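Local structure of major centromere autoantigen B (Homo sapiens, 1HLV) at residues P73-F85 with I99-M113. The protein binds the CENP-B box, a specific centromeric DNA sequence, through helix-turn-helix domains that kink the DNA. Numbering follows the deposited sequence.
With nucleotides of chain A.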
# COMPACT_ATOMS: atom_id res chain seq x y z
N PRO C 73 -7.56 5.99 -9.13
CA PRO C 73 -7.79 5.82 -10.56
C PRO C 73 -6.71 6.53 -11.39
O PRO C 73 -6.61 6.33 -12.60
CB PRO C 73 -9.20 6.41 -10.77
CG PRO C 73 -9.30 7.44 -9.68
CD PRO C 73 -8.65 6.75 -8.49
N TYR C 74 -5.88 7.34 -10.73
CA TYR C 74 -4.79 8.06 -11.40
C TYR C 74 -3.47 7.38 -11.10
O TYR C 74 -2.40 7.99 -11.24
CB TYR C 74 -4.72 9.51 -10.91
CG TYR C 74 -6.04 10.23 -10.97
CD1 TYR C 74 -6.55 10.88 -9.84
CD2 TYR C 74 -6.78 10.26 -12.14
CE1 TYR C 74 -7.78 11.52 -9.89
CE2 TYR C 74 -8.01 10.89 -12.20
CZ TYR C 74 -8.50 11.52 -11.07
OH TYR C 74 -9.70 12.18 -11.15
N ASP C 75 -3.55 6.11 -10.71
CA ASP C 75 -2.36 5.33 -10.38
C ASP C 75 -1.23 5.42 -11.40
O ASP C 75 -0.06 5.44 -11.03
CB ASP C 75 -2.72 3.86 -10.15
CG ASP C 75 -1.52 3.03 -9.70
OD1 ASP C 75 -0.95 2.30 -10.55
OD2 ASP C 75 -1.14 3.13 -8.51
N LYS C 76 -1.56 5.47 -12.68
CA LYS C 76 -0.51 5.54 -13.69
C LYS C 76 0.27 6.83 -13.50
O LYS C 76 1.50 6.84 -13.55
CB LYS C 76 -1.10 5.46 -15.09
CG LYS C 76 -0.07 5.34 -16.20
CD LYS C 76 -0.77 5.24 -17.55
CE LYS C 76 0.22 5.22 -18.72
NZ LYS C 76 0.94 3.93 -18.90
N LEU C 77 -0.45 7.93 -13.27
CA LEU C 77 0.16 9.24 -13.06
C LEU C 77 1.03 9.21 -11.81
O LEU C 77 2.16 9.71 -11.82
CB LEU C 77 -0.94 10.31 -12.93
CG LEU C 77 -0.53 11.75 -12.60
CD1 LEU C 77 -1.65 12.73 -12.95
CD2 LEU C 77 -0.18 11.85 -11.13
N GLU C 78 0.51 8.62 -10.74
CA GLU C 78 1.26 8.52 -9.49
C GLU C 78 2.59 7.78 -9.66
O GLU C 78 3.57 8.08 -8.97
CB GLU C 78 0.41 7.83 -8.43
CG GLU C 78 -0.64 8.75 -7.85
CD GLU C 78 -1.62 8.03 -6.95
OE1 GLU C 78 -1.19 7.11 -6.22
OE2 GLU C 78 -2.81 8.42 -6.97
N GLY C 79 2.62 6.82 -10.57
CA GLY C 79 3.84 6.07 -10.80
C GLY C 79 4.90 6.99 -11.35
O GLY C 79 6.01 7.06 -10.83
N LEU C 80 4.54 7.72 -12.40
CA LEU C 80 5.46 8.66 -13.03
C LEU C 80 5.91 9.76 -12.07
O LEU C 80 7.10 10.10 -12.01
CB LEU C 80 4.80 9.25 -14.27
CG LEU C 80 4.52 8.14 -15.30
CD1 LEU C 80 3.57 8.61 -16.40
CD2 LEU C 80 5.86 7.66 -15.86
N LEU C 81 4.97 10.31 -11.30
CA LEU C 81 5.25 11.37 -10.34
C LEU C 81 6.27 10.90 -9.30
O LEU C 81 7.22 11.62 -8.98
CB LEU C 81 3.95 11.78 -9.64
CG LEU C 81 3.95 13.05 -8.79
CD1 LEU C 81 4.39 14.24 -9.63
CD2 LEU C 81 2.56 13.28 -8.23
N ILE C 82 6.07 9.70 -8.77
CA ILE C 82 6.98 9.16 -7.77
C ILE C 82 8.38 9.04 -8.34
O ILE C 82 9.34 9.54 -7.76
CB ILE C 82 6.50 7.77 -7.27
CG1 ILE C 82 5.31 7.95 -6.33
CG2 ILE C 82 7.64 7.04 -6.57
CD1 ILE C 82 4.67 6.66 -5.89
N ALA C 83 8.49 8.37 -9.49
CA ALA C 83 9.79 8.19 -10.12
C ALA C 83 10.47 9.54 -10.25
O ALA C 83 11.68 9.67 -10.00
CB ALA C 83 9.61 7.57 -11.49
N TRP C 84 9.69 10.54 -10.64
CA TRP C 84 10.19 11.90 -10.83
C TRP C 84 10.78 12.55 -9.58
O TRP C 84 11.96 12.91 -9.57
CB TRP C 84 9.07 12.78 -11.39
CG TRP C 84 9.39 14.24 -11.34
CD1 TRP C 84 10.20 14.94 -12.19
CD2 TRP C 84 8.91 15.19 -10.37
NE1 TRP C 84 10.26 16.26 -11.82
CE2 TRP C 84 9.48 16.44 -10.70
CE3 TRP C 84 8.06 15.10 -9.26
CZ2 TRP C 84 9.22 17.60 -9.96
CZ3 TRP C 84 7.81 16.25 -8.52
CH2 TRP C 84 8.39 17.49 -8.87
N PHE C 85 9.98 12.71 -8.52
CA PHE C 85 10.50 13.35 -7.32
C PHE C 85 11.46 12.47 -6.54
O PHE C 85 12.27 12.96 -5.76
CB PHE C 85 9.35 13.84 -6.40
CG PHE C 85 8.60 12.74 -5.68
CD1 PHE C 85 9.24 11.87 -4.81
CD2 PHE C 85 7.22 12.63 -5.82
CE1 PHE C 85 8.53 10.92 -4.08
CE2 PHE C 85 6.49 11.69 -5.10
CZ PHE C 85 7.15 10.83 -4.23
N ILE C 99 5.67 22.52 -6.44
CA ILE C 99 6.27 21.96 -7.64
C ILE C 99 5.64 20.60 -7.92
O ILE C 99 5.43 20.22 -9.07
CB ILE C 99 7.79 21.81 -7.48
CG1 ILE C 99 8.41 23.18 -7.22
CG2 ILE C 99 8.39 21.19 -8.71
CD1 ILE C 99 8.09 24.22 -8.28
N LEU C 100 5.31 19.87 -6.86
CA LEU C 100 4.71 18.56 -6.98
C LEU C 100 3.36 18.65 -7.69
O LEU C 100 3.09 17.90 -8.62
CB LEU C 100 4.50 17.94 -5.60
CG LEU C 100 4.05 16.48 -5.59
CD1 LEU C 100 5.26 15.59 -5.65
CD2 LEU C 100 3.27 16.20 -4.32
N LYS C 101 2.52 19.59 -7.26
CA LYS C 101 1.20 19.73 -7.87
C LYS C 101 1.27 20.20 -9.31
O LYS C 101 0.40 19.89 -10.13
CB LYS C 101 0.35 20.72 -7.07
CG LYS C 101 -1.00 20.97 -7.68
CD LYS C 101 -1.85 21.83 -6.78
CE LYS C 101 -3.22 22.06 -7.38
NZ LYS C 101 -4.08 22.88 -6.48
N GLU C 102 2.31 20.96 -9.62
CA GLU C 102 2.52 21.50 -10.95
C GLU C 102 2.91 20.36 -11.89
O GLU C 102 2.39 20.23 -13.01
CB GLU C 102 3.63 22.54 -10.88
CG GLU C 102 3.93 23.29 -12.14
CD GLU C 102 5.01 24.32 -11.91
OE1 GLU C 102 4.79 25.23 -11.08
OE2 GLU C 102 6.09 24.21 -12.54
N LYS C 103 3.83 19.53 -11.42
CA LYS C 103 4.31 18.39 -12.18
C LYS C 103 3.20 17.38 -12.44
O LYS C 103 3.13 16.80 -13.51
CB LYS C 103 5.46 17.72 -11.42
CG LYS C 103 6.06 16.53 -12.14
CD LYS C 103 6.69 16.93 -13.46
CE LYS C 103 7.45 15.77 -14.07
NZ LYS C 103 8.08 16.13 -15.37
N ALA C 104 2.32 17.18 -11.46
CA ALA C 104 1.22 16.23 -11.61
C ALA C 104 0.24 16.67 -12.69
O ALA C 104 -0.27 15.85 -13.45
CB ALA C 104 0.50 16.06 -10.29
N LEU C 105 -0.03 17.97 -12.75
CA LEU C 105 -0.95 18.49 -13.75
C LEU C 105 -0.36 18.35 -15.16
O LEU C 105 -1.11 18.17 -16.13
CB LEU C 105 -1.30 19.95 -13.45
CG LEU C 105 -2.23 20.16 -12.24
CD1 LEU C 105 -2.42 21.65 -11.98
CD2 LEU C 105 -3.58 19.49 -12.50
N ARG C 106 0.96 18.42 -15.27
CA ARG C 106 1.63 18.29 -16.56
C ARG C 106 1.62 16.84 -17.03
O ARG C 106 1.43 16.57 -18.21
CB ARG C 106 3.08 18.77 -16.49
CG ARG C 106 3.26 20.26 -16.41
CD ARG C 106 4.70 20.55 -16.04
NE ARG C 106 4.99 21.97 -15.90
CZ ARG C 106 6.10 22.44 -15.32
NH1 ARG C 106 7.00 21.59 -14.83
NH2 ARG C 106 6.31 23.75 -15.23
N ILE C 107 1.86 15.91 -16.10
CA ILE C 107 1.85 14.50 -16.42
C ILE C 107 0.44 14.12 -16.86
O ILE C 107 0.25 13.35 -17.80
CB ILE C 107 2.27 13.66 -15.19
CG1 ILE C 107 3.71 14.00 -14.81
CG2 ILE C 107 2.15 12.17 -15.49
CD1 ILE C 107 4.23 13.24 -13.58
N ALA C 108 -0.56 14.69 -16.20
CA ALA C 108 -1.95 14.40 -16.54
C ALA C 108 -2.27 14.84 -17.97
O ALA C 108 -3.04 14.17 -18.66
CB ALA C 108 -2.90 15.07 -15.56
N GLU C 109 -1.68 15.95 -18.40
CA GLU C 109 -1.90 16.46 -19.75
C GLU C 109 -1.31 15.47 -20.74
O GLU C 109 -1.93 15.15 -21.76
CB GLU C 109 -1.21 17.81 -19.95
CG GLU C 109 -1.95 19.01 -19.42
CD GLU C 109 -1.21 20.32 -19.71
OE1 GLU C 109 -0.99 20.63 -20.90
OE2 GLU C 109 -0.85 21.03 -18.73
N GLU C 110 -0.11 15.00 -20.43
CA GLU C 110 0.59 14.05 -21.29
C GLU C 110 -0.14 12.73 -21.41
O GLU C 110 -0.19 12.14 -22.49
CB GLU C 110 2.00 13.82 -20.78
CG GLU C 110 2.87 15.04 -20.89
CD GLU C 110 4.21 14.73 -21.48
OE1 GLU C 110 5.08 14.21 -20.74
OE2 GLU C 110 4.40 14.99 -22.70
N LEU C 111 -0.72 12.27 -20.31
CA LEU C 111 -1.46 11.01 -20.29
C LEU C 111 -2.85 11.17 -20.89
O LEU C 111 -3.52 10.18 -21.20
CB LEU C 111 -1.56 10.48 -18.86
CG LEU C 111 -0.49 9.47 -18.41
CD1 LEU C 111 0.87 9.82 -18.98
CD2 LEU C 111 -0.44 9.44 -16.89
N GLY C 112 -3.29 12.42 -21.04
CA GLY C 112 -4.60 12.68 -21.59
C GLY C 112 -5.70 12.52 -20.56
O GLY C 112 -6.85 12.24 -20.91
N MET C 113 -5.36 12.68 -19.28
CA MET C 113 -6.35 12.57 -18.21
C MET C 113 -6.95 13.95 -18.04
O MET C 113 -6.53 14.72 -17.19
CB MET C 113 -5.69 12.15 -16.89
CG MET C 113 -5.16 10.73 -16.86
SD MET C 113 -4.23 10.35 -15.35
CE MET C 113 -2.78 11.28 -15.65
P DC A 15 -7.94 9.39 -5.43
OP1 DC A 15 -7.15 9.58 -6.66
OP2 DC A 15 -7.43 9.93 -4.13
O5' DC A 15 -9.41 9.93 -5.63
C5' DC A 15 -10.27 9.33 -6.58
C4' DC A 15 -11.50 10.17 -6.74
O4' DC A 15 -12.46 9.81 -5.71
C3' DC A 15 -11.18 11.65 -6.55
O3' DC A 15 -11.35 12.45 -7.70
C2' DC A 15 -12.08 12.12 -5.42
C1' DC A 15 -13.03 10.97 -5.13
N1 DC A 15 -13.08 10.77 -3.68
C2 DC A 15 -14.25 11.09 -2.98
O2 DC A 15 -15.26 11.40 -3.62
N3 DC A 15 -14.25 11.03 -1.63
C4 DC A 15 -13.15 10.64 -0.98
N4 DC A 15 -13.18 10.61 0.36
C5 DC A 15 -11.96 10.26 -1.67
C6 DC A 15 -11.97 10.34 -3.01
P DG A 16 -10.58 13.86 -7.78
OP1 DG A 16 -10.01 14.03 -9.13
OP2 DG A 16 -9.69 13.93 -6.60
O5' DG A 16 -11.76 14.90 -7.56
C5' DG A 16 -13.01 14.72 -8.21
C4' DG A 16 -14.03 15.69 -7.65
O4' DG A 16 -14.31 15.34 -6.28
C3' DG A 16 -13.54 17.13 -7.63
O3' DG A 16 -14.65 18.01 -7.87
C2' DG A 16 -12.99 17.29 -6.23
C1' DG A 16 -13.90 16.39 -5.41
N9 DG A 16 -13.25 15.76 -4.26
C8 DG A 16 -11.95 15.32 -4.16
N7 DG A 16 -11.68 14.79 -3.00
C5 DG A 16 -12.86 14.89 -2.29
C6 DG A 16 -13.17 14.50 -0.96
O6 DG A 16 -12.43 13.97 -0.12
N1 DG A 16 -14.49 14.78 -0.63
C2 DG A 16 -15.40 15.38 -1.47
N2 DG A 16 -16.62 15.57 -0.98
N3 DG A 16 -15.12 15.77 -2.70
C4 DG A 16 -13.84 15.49 -3.04
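Lys103 lies flat along one face of the Trp84 indole: CG sits 3.5 Å above the ring plane, over its centre, and CE comes 3.6 Å from the centroid of the five-membered ring in a CH-pi contact. The bend at chi2 (62°) runs the chain along the ring, leaving NZ 4.4 Å from the same centroid as an off-centre cation-pi partner. Ile99 CG2 and Leu100 CD1 meet the indole edge in its plane, and the Leu100 methyl also touches Phe85 CD2. Further along the packing is knobs-into-holes. Leu81 sits among Leu100, Lys103, Ala104 and Ile107, running past Lys103 in the opposite direction (Leu81 CD1 to Lys103 CG 3.8 Å); Leu77 sits among Ala104, Ile107, Ala108 and Leu111, its CD1 reaching Ala108 CB. Leu80 CD1 and Leu111 CD1 meet tip to tip at 3.9 Å. A Schellman motif at Gly112 ends helix 97-111; beyond it Met113 folds back, CE against Leu77, while SD, 4.1 Å from Tyr74 CD2, makes an oblique Met-aromatic contact. Tyr74, N-cap of helix 75-88, donates a hydrogen bond from OH to OP1 of DG16 of chain A (2.8 Å). From helix 120-129, Phe126 packs on Leu81 and Trp122 on Ala104, completing a three-helix bundle consistent with the helix-turn-helix fold of Tc5 transposase-type DNA-binding domains.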